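Local coordinates for protein D-threo-3-hydroxyaspartate dehydratase (Delftia, PDB 3WQC) that catalyses the PLP- and divalent-metal-dependent deamination of D-threo-3-hydroxyaspartate to oxaloacetate and ammonia, and also dehydrates D-serine and other 3-hydroxyaspartate isomers, at residues T76-F84 and Q104-L115. Numbering follows the deposited sequence. Where two conformers were deposited one is given.
Sequences TLKEAEQFF and QALQLRRRGCDL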
loop_
_atom_site.group_PDB
_atom_site.type_symbol
_atom_site.label_atom_id
_atom_site.label_comp_id
_atom_site.label_asym_id
_atom_site.label_seq_id
_atom_site.Cartn_x
_atom_site.Cartn_y
_atom_site.Cartn_z
ATOM N N THR B 76 -13.750 -8.529 -1.805
ATOM C CA THR B 76 -13.397 -8.940 -3.161
ATOM C C THR B 76 -13.847 -10.389 -3.370
ATOM O O THR B 76 -13.919 -11.131 -2.369
ATOM C CB THR B 76 -11.880 -8.879 -3.432
ATOM O OG1 THR B 76 -11.180 -9.785 -2.538
ATOM C CG2 THR B 76 -11.302 -7.473 -3.267
ATOM N N LEU B 77 -14.097 -10.786 -4.619
ATOM C CA LEU B 77 -14.387 -12.211 -4.859
ATOM C C LEU B 77 -13.118 -13.072 -4.644
ATOM O O LEU B 77 -13.281 -14.258 -4.374
ATOM C CB LEU B 77 -15.070 -12.479 -6.211
ATOM C CG LEU B 77 -16.479 -11.892 -6.258
ATOM C CD1 LEU B 77 -17.058 -12.216 -7.627
ATOM C CD2 LEU B 77 -17.355 -12.469 -5.116
ATOM N N LYS B 78 -11.912 -12.479 -4.717
ATOM C CA LYS B 78 -10.724 -13.296 -4.425
ATOM C C LYS B 78 -10.768 -13.727 -2.975
ATOM O O LYS B 78 -10.424 -14.876 -2.661
ATOM C CB LYS B 78 -9.426 -12.545 -4.734
ATOM C CG LYS B 78 -8.165 -13.444 -4.672
ATOM C CD LYS B 78 -6.855 -12.649 -4.793
ATOM C CE LYS B 78 -5.693 -13.411 -5.377
ATOM N NZ LYS B 78 -4.679 -12.442 -5.977
ATOM N N GLU B 79 -11.171 -12.838 -2.072
ATOM C CA GLU B 79 -11.337 -13.227 -0.674
ATOM C C GLU B 79 -12.416 -14.326 -0.593
ATOM O O GLU B 79 -12.227 -15.309 0.151
ATOM C CB GLU B 79 -11.790 -12.065 0.154
ATOM C CG GLU B 79 -10.695 -11.084 0.513
ATOM C CD GLU B 79 -11.347 -9.758 0.841
ATOM O OE1 GLU B 79 -11.223 -8.796 0.040
ATOM O OE2 GLU B 79 -12.030 -9.645 1.874
ATOM N N ALA B 80 -13.550 -14.182 -1.293
ATOM C CA ALA B 80 -14.572 -15.272 -1.203
ATOM C C ALA B 80 -13.961 -16.627 -1.672
ATOM O O ALA B 80 -14.191 -17.651 -1.001
ATOM C CB ALA B 80 -15.764 -14.896 -2.088
ATOM N N GLU B 81 -13.156 -16.602 -2.792
ATOM C CA GLU B 81 -12.596 -17.847 -3.286
ATOM C C GLU B 81 -11.677 -18.459 -2.208
ATOM O O GLU B 81 -11.718 -19.693 -1.931
ATOM C CB GLU B 81 -11.934 -17.479 -4.670
ATOM C CG GLU B 81 -11.061 -18.502 -5.302
ATOM C CD GLU B 81 -10.327 -17.894 -6.527
ATOM O OE1 GLU B 81 -9.055 -17.559 -6.432
ATOM O OE2 GLU B 81 -11.004 -17.740 -7.582
ATOM N N GLN B 82 -10.810 -17.622 -1.581
ATOM C CA GLN B 82 -9.794 -18.111 -0.602
ATOM C C GLN B 82 -10.511 -18.683 0.602
ATOM O O GLN B 82 -10.172 -19.770 1.101
ATOM C CB GLN B 82 -8.877 -16.931 -0.160
ATOM C CG GLN B 82 -7.993 -17.245 1.094
ATOM C CD GLN B 82 -6.958 -16.145 1.448
ATOM O OE1 GLN B 82 -6.001 -15.840 0.708
ATOM N NE2 GLN B 82 -7.081 -15.646 2.642
ATOM N N PHE B 83 -11.433 -17.928 1.179
ATOM C CA PHE B 83 -12.064 -18.360 2.422
ATOM C C PHE B 83 -13.022 -19.542 2.172
ATOM O O PHE B 83 -13.088 -20.448 3.027
ATOM C CB PHE B 83 -12.764 -17.184 3.181
ATOM C CG PHE B 83 -11.754 -16.322 3.823
ATOM C CD1 PHE B 83 -11.262 -16.640 5.085
ATOM C CD2 PHE B 83 -11.271 -15.172 3.178
ATOM C CE1 PHE B 83 -10.267 -15.820 5.702
ATOM C CE2 PHE B 83 -10.266 -14.352 3.779
ATOM C CZ PHE B 83 -9.748 -14.692 5.045
ATOM N N PHE B 84 -13.673 -19.577 0.988
ATOM C CA PHE B 84 -14.502 -20.786 0.704
ATOM C C PHE B 84 -13.618 -22.046 0.537
ATOM O O PHE B 84 -13.997 -23.118 1.074
ATOM C CB PHE B 84 -15.313 -20.580 -0.574
ATOM C CG PHE B 84 -16.117 -21.817 -0.949
ATOM C CD1 PHE B 84 -17.165 -22.251 -0.107
ATOM C CD2 PHE B 84 -15.805 -22.525 -2.123
ATOM C CE1 PHE B 84 -17.853 -23.457 -0.432
ATOM C CE2 PHE B 84 -16.511 -23.698 -2.461
ATOM C CZ PHE B 84 -17.518 -24.129 -1.611
ATOM N N GLN B 104 -18.170 -15.382 -12.071
ATOM C CA GLN B 104 -17.386 -15.875 -10.911
ATOM C C GLN B 104 -18.268 -16.111 -9.704
ATOM O O GLN B 104 -18.121 -17.098 -9.000
ATOM C CB GLN B 104 -16.310 -14.841 -10.556
ATOM C CG GLN B 104 -15.417 -15.559 -9.565
ATOM C CD GLN B 104 -14.275 -14.744 -9.028
ATOM O OE1 GLN B 104 -13.443 -15.250 -8.141
ATOM N NE2 GLN B 104 -14.163 -13.493 -9.540
ATOM N N ALA B 105 -19.270 -15.207 -9.460
ATOM C CA ALA B 105 -20.158 -15.423 -8.304
ATOM C C ALA B 105 -20.988 -16.707 -8.564
ATOM O O ALA B 105 -21.187 -17.441 -7.575
ATOM C CB ALA B 105 -21.083 -14.217 -8.191
ATOM N N LEU B 106 -21.439 -16.913 -9.795
ATOM C CA LEU B 106 -22.210 -18.151 -10.149
ATOM C C LEU B 106 -21.347 -19.375 -9.842
ATOM O O LEU B 106 -21.846 -20.365 -9.221
ATOM C CB LEU B 106 -22.639 -18.070 -11.614
ATOM C CG LEU B 106 -23.370 -19.334 -12.106
ATOM C CD1 LEU B 106 -24.673 -19.552 -11.345
ATOM C CD2 LEU B 106 -23.526 -19.270 -13.622
ATOM N N GLN B 107 -20.098 -19.352 -10.302
ATOM C CA GLN B 107 -19.265 -20.549 -10.101
ATOM C C GLN B 107 -19.069 -20.857 -8.625
ATOM O O GLN B 107 -19.103 -22.036 -8.224
ATOM C CB GLN B 107 -17.913 -20.294 -10.769
ATOM C CG GLN B 107 -18.052 -20.184 -12.285
ATOM C CD GLN B 107 -16.980 -19.300 -12.951
ATOM O OE1 GLN B 107 -15.989 -18.909 -12.311
ATOM N NE2 GLN B 107 -17.174 -18.992 -14.259
ATOM N N LEU B 108 -18.812 -19.822 -7.792
ATOM C CA LEU B 108 -18.641 -20.016 -6.349
ATOM C C LEU B 108 -19.929 -20.680 -5.781
ATOM O O LEU B 108 -19.849 -21.607 -4.972
ATOM C CB LEU B 108 -18.360 -18.697 -5.659
ATOM C CG LEU B 108 -16.879 -18.364 -5.676
ATOM C CD1 LEU B 108 -16.758 -16.866 -5.423
ATOM C CD2 LEU B 108 -16.106 -19.124 -4.559
ATOM N N ARG B 109 -21.113 -20.107 -6.150
ATOM C CA ARG B 109 -22.350 -20.719 -5.596
ATOM C C ARG B 109 -22.535 -22.211 -6.053
ATOM O O ARG B 109 -22.965 -23.047 -5.229
ATOM C CB ARG B 109 -23.586 -19.863 -6.016
ATOM C CG ARG B 109 -23.618 -18.566 -5.200
ATOM C CD ARG B 109 -24.768 -17.639 -5.619
ATOM N NE ARG B 109 -26.058 -18.311 -5.358
ATOM C CZ ARG B 109 -26.654 -18.392 -4.154
ATOM N NH1 ARG B 109 -26.147 -17.740 -3.053
ATOM N NH2 ARG B 109 -27.796 -19.114 -4.016
ATOM N N ARG B 110 -22.205 -22.486 -7.324
ATOM C CA ARG B 110 -22.358 -23.817 -7.862
ATOM C C ARG B 110 -21.419 -24.785 -7.183
ATOM O O ARG B 110 -21.796 -25.962 -7.065
ATOM C CB ARG B 110 -22.164 -23.846 -9.366
ATOM C CG ARG B 110 -23.278 -23.160 -10.144
ATOM C CD ARG B 110 -22.971 -23.170 -11.682
ATOM N NE ARG B 110 -24.131 -22.836 -12.546
ATOM C CZ ARG B 110 -24.107 -22.636 -13.864
ATOM N NH1 ARG B 110 -22.979 -22.783 -14.534
ATOM N NH2 ARG B 110 -25.280 -22.242 -14.504
ATOM N N ARG B 111 -20.273 -24.327 -6.678
ATOM C CA ARG B 111 -19.348 -25.190 -5.871
ATOM C C ARG B 111 -19.729 -25.349 -4.422
ATOM O O ARG B 111 -19.097 -26.107 -3.693
ATOM C CB ARG B 111 -17.877 -24.541 -5.797
ATOM C CG ARG B 111 -17.179 -24.469 -7.025
ATOM C CD ARG B 111 -15.669 -24.405 -6.676
ATOM N NE ARG B 111 -15.025 -23.224 -6.191
ATOM C CZ ARG B 111 -14.848 -22.098 -6.950
ATOM N NH1 ARG B 111 -15.430 -21.934 -8.189
ATOM N NH2 ARG B 111 -14.168 -21.123 -6.463
ATOM N N GLY B 112 -20.799 -24.652 -3.966
ATOM C CA GLY B 112 -21.297 -24.800 -2.654
ATOM C C GLY B 112 -21.087 -23.636 -1.731
ATOM O O GLY B 112 -21.409 -23.731 -0.527
ATOM N N CYS B 113 -20.657 -22.497 -2.266
ATOM C CA CYS B 113 -20.510 -21.329 -1.405
ATOM C C CYS B 113 -21.862 -20.570 -1.308
ATOM O O CYS B 113 -22.472 -20.268 -2.332
ATOM C CB CYS B 113 -19.444 -20.409 -2.003
ATOM S SG CYS B 113 -19.110 -18.929 -0.958
ATOM N N ASP B 114 -22.304 -20.268 -0.097
ATOM C CA ASP B 114 -23.572 -19.530 0.090
ATOM C C ASP B 114 -23.214 -18.075 0.035
ATOM O O ASP B 114 -23.182 -17.335 1.053
ATOM C CB ASP B 114 -24.175 -19.849 1.417
ATOM C CG ASP B 114 -25.611 -19.329 1.477
ATOM O OD1 ASP B 114 -26.273 -19.375 0.398
ATOM O OD2 ASP B 114 -26.147 -19.050 2.565
ATOM N N LEU B 115 -22.878 -17.654 -1.166
ATOM C CA LEU B 115 -22.321 -16.318 -1.409
ATOM C C LEU B 115 -23.491 -15.337 -1.628
ATOM O O LEU B 115 -24.344 -15.583 -2.505
ATOM C CB LEU B 115 -21.468 -16.396 -2.718
ATOM C CG LEU B 115 -20.932 -15.020 -3.164
ATOM C CD1 LEU B 115 -19.912 -14.449 -2.124
ATOM C CD2 LEU B 115 -20.316 -15.239 -4.546
HETATM O O HOH W 1 -12.565 -21.358 -3.976
HETATM O O HOH W 2 -13.556 -18.419 -7.910
#
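F84 reaches from the last turn of helix 77-84 into the bend where helix 104-110 ends, a case of an aromatic ring packing on a helix terminus. With CG anti to the backbone N (chi1 177°), the ring is carried across to C113, whose CB makes a CH-pi contact over one face, 3.7 Å from the centroid. The C113 sulfur lies obliquely farther out, while the R111 carbonyl O comes to the ring edge, 3.3 Å from F84 CZ. G112, with positive phi, closes the helix in a Schellman motif, and the ring lies against the turn that leads into strand 114-115. Replacing F84 by an alanine is likely to open a gap beside C113 and L108 and leave the C113 methylene without its aromatic face. These neighbouring helices, only 15° from parallel, belong to successive beta-alpha units of the TIM barrel of the alanine racemase-like N-terminal domain, and strand 90-93 runs between them in sequence. At the other end the side chains of L77 and Q104 run alongside each other, pointing opposite ways: the extended Q104 chain lays its amide along the leucine, NE2 3.6 Å from L77 CB. L77 CD2 also meets L115 CD2 at 4.1 Å, and A80 CB touches both L108 CD1 and L115 CD1; I91 of the intervening strand touches both A80 and L115. No direct hydrogen bond joins the segments; at the exposed rim two waters in the guanidinium plane of R111 accept from NH2, one donating to E81 O at 2.8 Å and the other to E81 OE2 at 2.7 Å.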